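PDB 5UAO: tryptophane-5-halogenase, which probably uses a flavin cofactor to chlorinate a tryptophan of the lanthipeptide NAI-107 at carbon 5 of the indole. Local coordinates for residues D24-V32 with L372-P380; L239-Y250 with R329-R338. All blocks are in the same frame, centred on the assembly; numbering follows the deposited sequence.

Contact 1: residues D24-V32 with L372-P380; sequences DDPGAIRTV and LLPSSRRDP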
loop_
_atom_site.group_PDB
_atom_site.type_symbol
_atom_site.label_atom_id
_atom_site.label_comp_id
_atom_site.label_asym_id
_atom_site.label_seq_id
_atom_site.Cartn_x
_atom_site.Cartn_y
_atom_site.Cartn_z
ATOM N N ASP A 24 -14.675 -7.948 -36.053
ATOM C CA ASP A 24 -13.957 -8.776 -36.973
ATOM C C ASP A 24 -13.470 -9.992 -36.256
ATOM O O ASP A 24 -13.572 -11.096 -36.719
ATOM C CB ASP A 24 -12.695 -7.976 -37.269
ATOM C CG ASP A 24 -12.373 -7.881 -38.710
ATOM O OD1 ASP A 24 -12.980 -7.047 -39.403
ATOM O OD2 ASP A 24 -11.457 -8.599 -39.137
ATOM N N ASP A 25 -12.898 -9.710 -35.106
ATOM C CA ASP A 25 -12.168 -10.620 -34.177
ATOM C C ASP A 25 -12.988 -11.871 -33.874
ATOM O O ASP A 25 -14.013 -11.795 -33.183
ATOM C CB ASP A 25 -11.821 -9.898 -32.861
ATOM C CG ASP A 25 -10.708 -10.596 -32.045
ATOM O OD1 ASP A 25 -10.263 -11.751 -32.339
ATOM O OD2 ASP A 25 -10.270 -9.942 -31.073
ATOM N N PRO A 26 -12.546 -13.025 -34.407
ATOM C CA PRO A 26 -13.208 -14.299 -34.137
ATOM C C PRO A 26 -12.630 -14.851 -32.806
ATOM O O PRO A 26 -13.051 -15.903 -32.311
ATOM C CB PRO A 26 -12.770 -15.137 -35.334
ATOM C CG PRO A 26 -11.327 -14.705 -35.536
ATOM C CD PRO A 26 -11.268 -13.233 -35.132
ATOM N N GLY A 27 -11.634 -14.130 -32.287
ATOM C CA GLY A 27 -11.022 -14.376 -30.972
ATOM C C GLY A 27 -11.634 -13.540 -29.832
ATOM O O GLY A 27 -11.241 -13.691 -28.689
ATOM N N ALA A 28 -12.617 -12.669 -30.123
ATOM C CA ALA A 28 -13.171 -11.789 -29.088
ATOM C C ALA A 28 -13.914 -12.537 -27.986
ATOM O O ALA A 28 -14.547 -13.524 -28.235
ATOM C CB ALA A 28 -14.094 -10.735 -29.699
ATOM N N ILE A 29 -13.865 -12.009 -26.761
ATOM C CA ILE A 29 -14.701 -12.517 -25.664
ATOM C C ILE A 29 -16.016 -11.793 -25.719
ATOM O O ILE A 29 -16.109 -10.618 -25.315
ATOM C CB ILE A 29 -13.991 -12.353 -24.300
ATOM C CG1 ILE A 29 -12.902 -13.443 -24.216
ATOM C CG2 ILE A 29 -14.970 -12.494 -23.146
ATOM C CD1 ILE A 29 -11.832 -13.215 -23.184
ATOM N N ARG A 30 -17.044 -12.524 -26.141
ATOM C CA ARG A 30 -18.348 -11.950 -26.401
ATOM C C ARG A 30 -19.440 -12.409 -25.435
ATOM O O ARG A 30 -20.447 -11.725 -25.268
ATOM C CB ARG A 30 -18.794 -12.332 -27.841
ATOM C CG ARG A 30 -17.922 -11.725 -28.961
ATOM C CD ARG A 30 -18.502 -12.005 -30.352
ATOM N NE ARG A 30 -17.546 -11.673 -31.428
ATOM C CZ ARG A 30 -17.173 -10.436 -31.784
ATOM N NH1 ARG A 30 -17.675 -9.356 -31.153
ATOM N NH2 ARG A 30 -16.300 -10.265 -32.791
ATOM N N THR A 31 -19.310 -13.619 -24.894
ATOM C CA THR A 31 -20.335 -14.198 -24.020
ATOM C C THR A 31 -19.675 -14.500 -22.672
ATOM O O THR A 31 -18.594 -15.005 -22.659
ATOM C CB THR A 31 -20.887 -15.527 -24.605
ATOM O OG1 THR A 31 -19.883 -16.561 -24.604
ATOM C CG2 THR A 31 -21.314 -15.294 -26.078
ATOM N N VAL A 32 -20.389 -14.261 -21.566
ATOM C CA VAL A 32 -19.921 -14.634 -20.231
ATOM C C VAL A 32 -21.044 -15.401 -19.560
ATOM O O VAL A 32 -22.213 -15.003 -19.617
ATOM C CB VAL A 32 -19.552 -13.408 -19.376
ATOM C CG1 VAL A 32 -19.196 -13.832 -17.981
ATOM C CG2 VAL A 32 -18.424 -12.591 -20.008
ATOM N N LEU A 372 -10.480 -5.955 -15.563
ATOM C CA LEU A 372 -9.387 -6.680 -16.143
ATOM C C LEU A 372 -9.748 -7.741 -17.206
ATOM O O LEU A 372 -8.853 -8.281 -17.852
ATOM C CB LEU A 372 -8.531 -7.326 -15.050
ATOM C CG LEU A 372 -7.835 -6.415 -14.055
ATOM C CD1 LEU A 372 -6.898 -7.255 -13.183
ATOM C CD2 LEU A 372 -7.073 -5.305 -14.722
ATOM N N LEU A 373 -11.029 -8.029 -17.384
ATOM C CA LEU A 373 -11.484 -9.063 -18.334
ATOM C C LEU A 373 -10.942 -8.707 -19.719
ATOM O O LEU A 373 -11.125 -7.594 -20.166
ATOM C CB LEU A 373 -12.980 -9.147 -18.336
ATOM C CG LEU A 373 -13.611 -10.166 -19.339
ATOM C CD1 LEU A 373 -13.375 -11.587 -18.871
ATOM C CD2 LEU A 373 -15.094 -9.912 -19.502
ATOM N N PRO A 374 -10.206 -9.623 -20.367
ATOM C CA PRO A 374 -9.734 -9.252 -21.701
ATOM C C PRO A 374 -10.855 -9.103 -22.718
ATOM O O PRO A 374 -11.915 -9.658 -22.551
ATOM C CB PRO A 374 -8.809 -10.404 -22.091
ATOM C CG PRO A 374 -8.415 -11.051 -20.786
ATOM C CD PRO A 374 -9.619 -10.904 -19.910
ATOM N N SER A 375 -10.591 -8.343 -23.756
ATOM C CA SER A 375 -11.485 -8.190 -24.898
ATOM C C SER A 375 -11.453 -9.399 -25.802
ATOM O O SER A 375 -12.379 -9.588 -26.571
ATOM C CB SER A 375 -11.024 -7.053 -25.791
ATOM O OG SER A 375 -10.852 -5.890 -25.040
ATOM N N SER A 376 -10.381 -10.179 -25.737
ATOM C CA SER A 376 -10.186 -11.274 -26.670
ATOM C C SER A 376 -9.183 -12.305 -26.126
ATOM O O SER A 376 -8.376 -11.996 -25.243
ATOM C CB SER A 376 -9.714 -10.735 -28.046
ATOM O OG SER A 376 -8.299 -10.651 -28.111
ATOM N N ARG A 377 -9.234 -13.525 -26.668
ATOM C CA ARG A 377 -8.378 -14.616 -26.171
ATOM C C ARG A 377 -6.901 -14.386 -26.542
ATOM O O ARG A 377 -6.008 -14.988 -25.968
ATOM C CB ARG A 377 -8.923 -15.997 -26.583
ATOM C CG ARG A 377 -10.456 -16.086 -26.444
ATOM C CD ARG A 377 -11.097 -17.467 -26.597
ATOM N NE ARG A 377 -12.501 -17.334 -27.030
ATOM C CZ ARG A 377 -12.879 -17.221 -28.306
ATOM N NH1 ARG A 377 -11.984 -17.254 -29.299
ATOM N NH2 ARG A 377 -14.161 -17.090 -28.609
ATOM N N ARG A 378 -6.638 -13.480 -27.467
ATOM C CA ARG A 378 -5.251 -13.122 -27.799
ATOM C C ARG A 378 -4.584 -12.181 -26.730
ATOM O O ARG A 378 -3.456 -12.432 -26.318
ATOM C CB ARG A 378 -5.185 -12.569 -29.244
ATOM C CG ARG A 378 -5.523 -13.637 -30.309
ATOM C CD ARG A 378 -5.976 -13.084 -31.665
ATOM N NE ARG A 378 -6.898 -11.948 -31.510
ATOM C CZ ARG A 378 -6.630 -10.666 -31.800
ATOM N NH1 ARG A 378 -5.464 -10.296 -32.317
ATOM N NH2 ARG A 378 -7.558 -9.733 -31.591
ATOM N N ASP A 379 -5.298 -11.146 -26.271
ATOM C CA ASP A 379 -4.828 -10.205 -25.223
ATOM C C ASP A 379 -4.050 -10.842 -24.015
ATOM O O ASP A 379 -4.296 -11.976 -23.606
ATOM C CB ASP A 379 -6.040 -9.391 -24.698
ATOM C CG ASP A 379 -6.457 -8.218 -25.623
ATOM O OD1 ASP A 379 -5.669 -7.248 -25.738
ATOM O OD2 ASP A 379 -7.589 -8.225 -26.190
ATOM N N PRO A 380 -3.095 -10.103 -23.417
ATOM C CA PRO A 380 -2.400 -10.647 -22.197
ATOM C C PRO A 380 -3.349 -10.901 -20.996
ATOM O O PRO A 380 -4.309 -10.155 -20.791
ATOM C CB PRO A 380 -1.358 -9.564 -21.843
ATOM C CG PRO A 380 -1.660 -8.387 -22.732
ATOM C CD PRO A 380 -2.479 -8.856 -23.910
HETATM O O HOH W 1 -14.640 -9.103 -23.162
#
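D25 and R378 are brought together by their torsions: the aspartate has CG anti to its backbone N (chi1 -162°), while the arginine chain bends at chi3 (-42°), and each reaches toward the other from its own segment. R378 NH2 donates to D25 OD2 at 2.8 Å in a salt bridge; D25 OD2 lies nearly in the guanidinium plane, whereas the N-H meets it from above the carboxylate plane, and the two planes stand 76° apart. R378 is poorly ordered, so its pose is less certain than that of D25, whose OD1 accepts from G27 N at 2.7 Å in an Asx turn. R377, extended from CG to NE, runs alongside the 26-28 backbone, with G27 O and A28 O over one guanidinium face and only a weak bond from NH1 to P26 O; its firmer polar partner is D226, by a salt bridge from NH2. Two backbone bonds join the segments: R377 N to G27 O at 2.9 Å and I29 N to S375 O at 2.8 Å. A water bridges I29 O and P374 O. The apolar part is small: I29 CD1 lies 4.3 Å from P374 CB, and L373 CD2 sits 4.3 Å from V32 CG2. Together A28 and S376 make a single isolated beta bridge, joining the loop that follows helix 358-372 to the lead-in to strand 31-35, which is consistent with the first strand of a Rossmann-type FAD-binding fold.

Contact 2: residues L239-Y250 with R329-R338; sequences LEKALGIPFESY and RSGRHREAWR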
loop_
_atom_site.group_PDB
_atom_site.type_symbol
_atom_site.label_atom_id
_atom_site.label_comp_id
_atom_site.label_asym_id
_atom_site.label_seq_id
_atom_site.Cartn_x
_atom_site.Cartn_y
_atom_site.Cartn_z
ATOM N N LEU A 239 -13.604 -23.585 -9.998
ATOM C CA LEU A 239 -12.270 -23.203 -9.521
ATOM C C LEU A 239 -11.524 -24.365 -8.818
ATOM O O LEU A 239 -10.361 -24.793 -9.199
ATOM C CB LEU A 239 -12.384 -22.065 -8.532
ATOM C CG LEU A 239 -11.040 -21.480 -8.099
ATOM C CD1 LEU A 239 -10.545 -20.575 -9.195
ATOM C CD2 LEU A 239 -11.208 -20.724 -6.762
ATOM N N GLU A 240 -12.158 -24.862 -7.773
ATOM C CA GLU A 240 -11.542 -25.927 -6.956
ATOM C C GLU A 240 -11.716 -27.265 -7.638
ATOM O O GLU A 240 -10.746 -28.004 -7.758
ATOM C CB GLU A 240 -12.129 -26.006 -5.587
ATOM C CG GLU A 240 -11.379 -26.875 -4.603
ATOM C CD GLU A 240 -12.135 -27.091 -3.295
ATOM O OE1 GLU A 240 -12.494 -26.112 -2.557
ATOM O OE2 GLU A 240 -12.427 -28.273 -2.982
ATOM N N LYS A 241 -12.911 -27.618 -8.034
ATOM C CA LYS A 241 -13.132 -29.013 -8.409
ATOM C C LYS A 241 -12.605 -29.268 -9.829
ATOM O O LYS A 241 -11.834 -30.172 -10.018
ATOM C CB LYS A 241 -14.573 -29.447 -8.308
ATOM C CG LYS A 241 -15.227 -29.291 -6.938
ATOM C CD LYS A 241 -14.526 -30.083 -5.850
ATOM C CE LYS A 241 -15.501 -30.411 -4.711
ATOM N NZ LYS A 241 -15.927 -29.200 -3.952
ATOM N N ALA A 242 -12.976 -28.463 -10.806
ATOM C CA ALA A 242 -12.477 -28.670 -12.168
ATOM C C ALA A 242 -10.990 -28.253 -12.398
ATOM O O ALA A 242 -10.232 -28.947 -13.073
ATOM C CB ALA A 242 -13.375 -27.997 -13.192
ATOM N N LEU A 243 -10.599 -27.089 -11.896
ATOM C CA LEU A 243 -9.279 -26.568 -12.175
ATOM C C LEU A 243 -8.289 -27.051 -11.102
ATOM O O LEU A 243 -7.091 -26.867 -11.260
ATOM C CB LEU A 243 -9.339 -25.069 -12.313
ATOM C CG LEU A 243 -10.019 -24.582 -13.593
ATOM C CD1 LEU A 243 -10.172 -23.065 -13.700
ATOM C CD2 LEU A 243 -9.272 -25.055 -14.840
ATOM N N GLY A 244 -8.779 -27.702 -10.053
ATOM C CA GLY A 244 -7.880 -28.208 -9.004
ATOM C C GLY A 244 -7.164 -27.176 -8.152
ATOM O O GLY A 244 -6.154 -27.511 -7.568
ATOM N N ILE A 245 -7.647 -25.923 -8.095
ATOM C CA ILE A 245 -6.996 -24.851 -7.306
ATOM C C ILE A 245 -7.153 -25.226 -5.808
ATOM O O ILE A 245 -8.275 -25.443 -5.335
ATOM C CB ILE A 245 -7.599 -23.465 -7.607
ATOM C CG1 ILE A 245 -7.478 -23.046 -9.062
ATOM C CG2 ILE A 245 -6.929 -22.379 -6.775
ATOM C CD1 ILE A 245 -6.095 -23.265 -9.591
ATOM N N PRO A 246 -6.059 -25.417 -5.068
ATOM C CA PRO A 246 -6.302 -25.882 -3.719
ATOM C C PRO A 246 -6.794 -24.794 -2.678
ATOM O O PRO A 246 -6.714 -23.630 -2.944
ATOM C CB PRO A 246 -4.926 -26.421 -3.309
ATOM C CG PRO A 246 -3.977 -25.475 -3.957
ATOM C CD PRO A 246 -4.619 -25.314 -5.345
ATOM N N PHE A 247 -7.318 -25.279 -1.561
ATOM C CA PHE A 247 -7.824 -24.501 -0.448
ATOM C C PHE A 247 -6.759 -24.255 0.648
ATOM O O PHE A 247 -6.038 -25.164 1.068
ATOM C CB PHE A 247 -9.069 -25.191 0.122
ATOM C CG PHE A 247 -9.812 -24.351 1.178
ATOM C CD1 PHE A 247 -10.496 -23.220 0.787
ATOM C CD2 PHE A 247 -9.759 -24.656 2.510
ATOM C CE1 PHE A 247 -11.150 -22.406 1.706
ATOM C CE2 PHE A 247 -10.419 -23.876 3.471
ATOM C CZ PHE A 247 -11.119 -22.744 3.057
ATOM N N GLU A 248 -6.680 -23.028 1.107
ATOM C CA GLU A 248 -5.846 -22.645 2.259
ATOM C C GLU A 248 -6.716 -22.186 3.413
ATOM O O GLU A 248 -7.330 -21.082 3.396
ATOM C CB GLU A 248 -4.890 -21.553 1.895
ATOM C CG GLU A 248 -4.394 -21.789 0.494
ATOM C CD GLU A 248 -3.029 -21.289 0.277
ATOM O OE1 GLU A 248 -2.603 -20.429 1.089
ATOM O OE2 GLU A 248 -2.429 -21.741 -0.724
ATOM N N SER A 249 -6.766 -23.077 4.373
ATOM C CA SER A 249 -7.517 -22.930 5.575
ATOM C C SER A 249 -6.997 -21.815 6.468
ATOM O O SER A 249 -5.815 -21.648 6.592
ATOM C CB SER A 249 -7.384 -24.219 6.335
ATOM O OG SER A 249 -8.179 -24.174 7.482
ATOM N N TYR A 250 -7.908 -21.062 7.080
ATOM C CA TYR A 250 -7.610 -20.119 8.108
ATOM C C TYR A 250 -7.920 -20.644 9.540
ATOM O O TYR A 250 -8.039 -19.856 10.536
ATOM C CB TYR A 250 -8.493 -18.878 7.849
ATOM C CG TYR A 250 -8.160 -18.022 6.648
ATOM C CD1 TYR A 250 -6.924 -18.090 5.974
ATOM C CD2 TYR A 250 -9.096 -17.078 6.202
ATOM C CE1 TYR A 250 -6.627 -17.232 4.912
ATOM C CE2 TYR A 250 -8.810 -16.240 5.184
ATOM C CZ TYR A 250 -7.585 -16.311 4.512
ATOM O OH TYR A 250 -7.349 -15.408 3.489
ATOM N N ARG A 329 -16.631 -22.905 6.091
ATOM C CA ARG A 329 -15.229 -23.027 6.446
ATOM C C ARG A 329 -14.502 -21.756 6.097
ATOM O O ARG A 329 -14.850 -21.052 5.137
ATOM C CB ARG A 329 -14.623 -24.233 5.783
ATOM C CG ARG A 329 -14.616 -24.150 4.251
ATOM C CD ARG A 329 -13.757 -25.301 3.684
ATOM N NE ARG A 329 -13.693 -25.232 2.236
ATOM C CZ ARG A 329 -12.984 -26.058 1.474
ATOM N NH1 ARG A 329 -12.226 -27.016 2.002
ATOM N NH2 ARG A 329 -12.994 -25.893 0.184
ATOM N N SER A 330 -13.545 -21.389 6.934
ATOM C CA SER A 330 -12.826 -20.121 6.804
ATOM C C SER A 330 -11.532 -20.392 6.096
ATOM O O SER A 330 -10.735 -21.249 6.515
ATOM C CB SER A 330 -12.528 -19.473 8.179
ATOM O OG SER A 330 -13.739 -19.064 8.790
ATOM N N GLY A 331 -11.269 -19.611 5.071
ATOM C CA GLY A 331 -10.091 -19.826 4.245
ATOM C C GLY A 331 -10.287 -19.263 2.891
ATOM O O GLY A 331 -11.322 -18.712 2.596
ATOM N N ARG A 332 -9.253 -19.363 2.078
ATOM C CA ARG A 332 -9.320 -18.914 0.710
ATOM C C ARG A 332 -8.639 -19.960 -0.164
ATOM O O ARG A 332 -7.849 -20.735 0.318
ATOM C CB ARG A 332 -8.666 -17.565 0.516
ATOM C CG ARG A 332 -7.176 -17.518 0.792
ATOM C CD ARG A 332 -6.575 -16.242 0.201
ATOM N NE ARG A 332 -5.162 -16.112 0.585
ATOM C CZ ARG A 332 -4.165 -16.670 -0.095
ATOM N NH1 ARG A 332 -4.372 -17.303 -1.255
ATOM N NH2 ARG A 332 -2.945 -16.518 0.326
ATOM N N HIS A 333 -8.944 -19.960 -1.457
ATOM C CA HIS A 333 -8.182 -20.706 -2.432
ATOM C C HIS A 333 -6.906 -19.967 -2.813
ATOM O O HIS A 333 -6.758 -18.779 -2.538
ATOM C CB HIS A 333 -9.022 -21.015 -3.616
ATOM C CG HIS A 333 -10.114 -21.981 -3.308
ATOM N ND1 HIS A 333 -11.294 -21.605 -2.705
ATOM C CD2 HIS A 333 -10.178 -23.312 -3.475
ATOM C CE1 HIS A 333 -12.060 -22.666 -2.548
ATOM N NE2 HIS A 333 -11.397 -23.717 -2.999
ATOM N N ARG A 334 -5.951 -20.714 -3.367
ATOM C CA ARG A 334 -4.645 -20.173 -3.716
ATOM C C ARG A 334 -4.820 -19.086 -4.728
ATOM O O ARG A 334 -4.153 -18.068 -4.656
ATOM C CB ARG A 334 -3.735 -21.281 -4.264
ATOM C CG ARG A 334 -2.232 -21.022 -4.248
ATOM C CD ARG A 334 -1.486 -22.244 -4.766
ATOM N NE ARG A 334 -2.063 -22.740 -6.057
ATOM C CZ ARG A 334 -1.829 -23.965 -6.591
ATOM N NH1 ARG A 334 -1.011 -24.834 -5.990
ATOM N NH2 ARG A 334 -2.380 -24.318 -7.756
ATOM N N GLU A 335 -5.763 -19.277 -5.651
ATOM C CA GLU A 335 -5.964 -18.324 -6.712
ATOM C C GLU A 335 -7.451 -18.156 -6.910
ATOM O O GLU A 335 -8.233 -19.099 -6.667
ATOM C CB GLU A 335 -5.346 -18.885 -8.011
ATOM C CG GLU A 335 -3.911 -19.426 -7.895
ATOM C CD GLU A 335 -3.339 -19.793 -9.254
ATOM O OE1 GLU A 335 -3.733 -20.847 -9.759
ATOM O OE2 GLU A 335 -2.559 -18.977 -9.835
ATOM N N ALA A 336 -7.839 -16.992 -7.381
ATOM C CA ALA A 336 -9.212 -16.730 -7.770
ATOM C C ALA A 336 -9.479 -16.831 -9.264
ATOM O O ALA A 336 -10.639 -17.040 -9.698
ATOM C CB ALA A 336 -9.631 -15.337 -7.278
ATOM N N TRP A 337 -8.438 -16.571 -10.067
ATOM C CA TRP A 337 -8.574 -16.510 -11.501
ATOM C C TRP A 337 -7.542 -17.440 -12.109
ATOM O O TRP A 337 -6.329 -17.318 -11.840
ATOM C CB TRP A 337 -8.333 -15.106 -11.980
ATOM C CG TRP A 337 -8.575 -14.790 -13.407
ATOM C CD1 TRP A 337 -8.593 -15.657 -14.490
ATOM C CD2 TRP A 337 -8.773 -13.488 -13.946
ATOM N NE1 TRP A 337 -8.865 -14.992 -15.612
ATOM C CE2 TRP A 337 -8.958 -13.650 -15.345
ATOM C CE3 TRP A 337 -8.859 -12.191 -13.380
ATOM C CZ2 TRP A 337 -9.215 -12.574 -16.202
ATOM C CZ3 TRP A 337 -9.120 -11.068 -14.229
ATOM C CH2 TRP A 337 -9.307 -11.284 -15.643
ATOM N N ARG A 338 -8.027 -18.320 -12.968
ATOM C CA ARG A 338 -7.163 -19.139 -13.774
ATOM C C ARG A 338 -7.759 -19.381 -15.167
ATOM O O ARG A 338 -8.867 -19.903 -15.329
ATOM C CB ARG A 338 -6.916 -20.448 -13.090
ATOM C CG ARG A 338 -5.808 -21.237 -13.768
ATOM C CD ARG A 338 -5.303 -22.271 -12.811
ATOM N NE ARG A 338 -4.124 -22.931 -13.327
ATOM C CZ ARG A 338 -2.954 -22.931 -12.724
ATOM N NH1 ARG A 338 -2.786 -22.338 -11.548
ATOM N NH2 ARG A 338 -1.941 -23.559 -13.300
HETATM O O HOH W 2 -10.969 -28.414 -0.446
HETATM O O HOH W 3 -11.023 -23.947 7.358
#
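F247 and R329 lie face to face: the guanidinium is stacked flat on the ring, planes 6° apart and centres 3.6 Å apart, a cation-pi contact made by two side chains running antiparallel, one along the other. The same ring turns its edge to one face of H333, a T-shaped pair with planes at 69°, while L239 CD2 covers the opposite imidazole face at 4.2 Å from the centroid. In the imidazole plane, H333 NE2 donates to the anti lone pair of E240 OE1 at 2.7 Å. That oxygen also takes a weaker, bent bond from R329 NH2 at 2.8 Å, part of a salt bridge, so one carboxylate oxygen ties both groups. With an alanine in place of H333, E240 OE1 would probably lose its straighter donor, and a gap is likely to open between L239 and F247. Further along, G331 CA packs over the Y250 ring, 3.7 Å from its centroid, and R334 lays its guanidinium face against P246 CD. Strands 247-249 and 331-333 pair antiparallel, E248 and R332 exchanging backbone bonds; strand 349-350 extends this sheet beyond 331-333, and D395 of helix 383-406 holds both Y250 OH and R332 NE.

In the fold
Both contacts are partly buried and reach the same mixed eight-stranded sheet, contact 1 through strand 31-35 and contact 2 through strand 337-338. Contact 1 lies farther out, about 32 Å from the centre of the chain to its own centre against about 20 Å, and next to the second subunit: R477 of that subunit makes a salt bridge with D379. It relies on backbone bonds and arginine–aspartate charges between loops, whereas contact 2 buries more than twice the surface, with aromatic stacking and a histidine–carboxylate bond beside a strand pair. The two meet at W337, whose ring packs on L372, L373 and P374. Along the chain, contact 2 is nested within the loop that contact 1 closes.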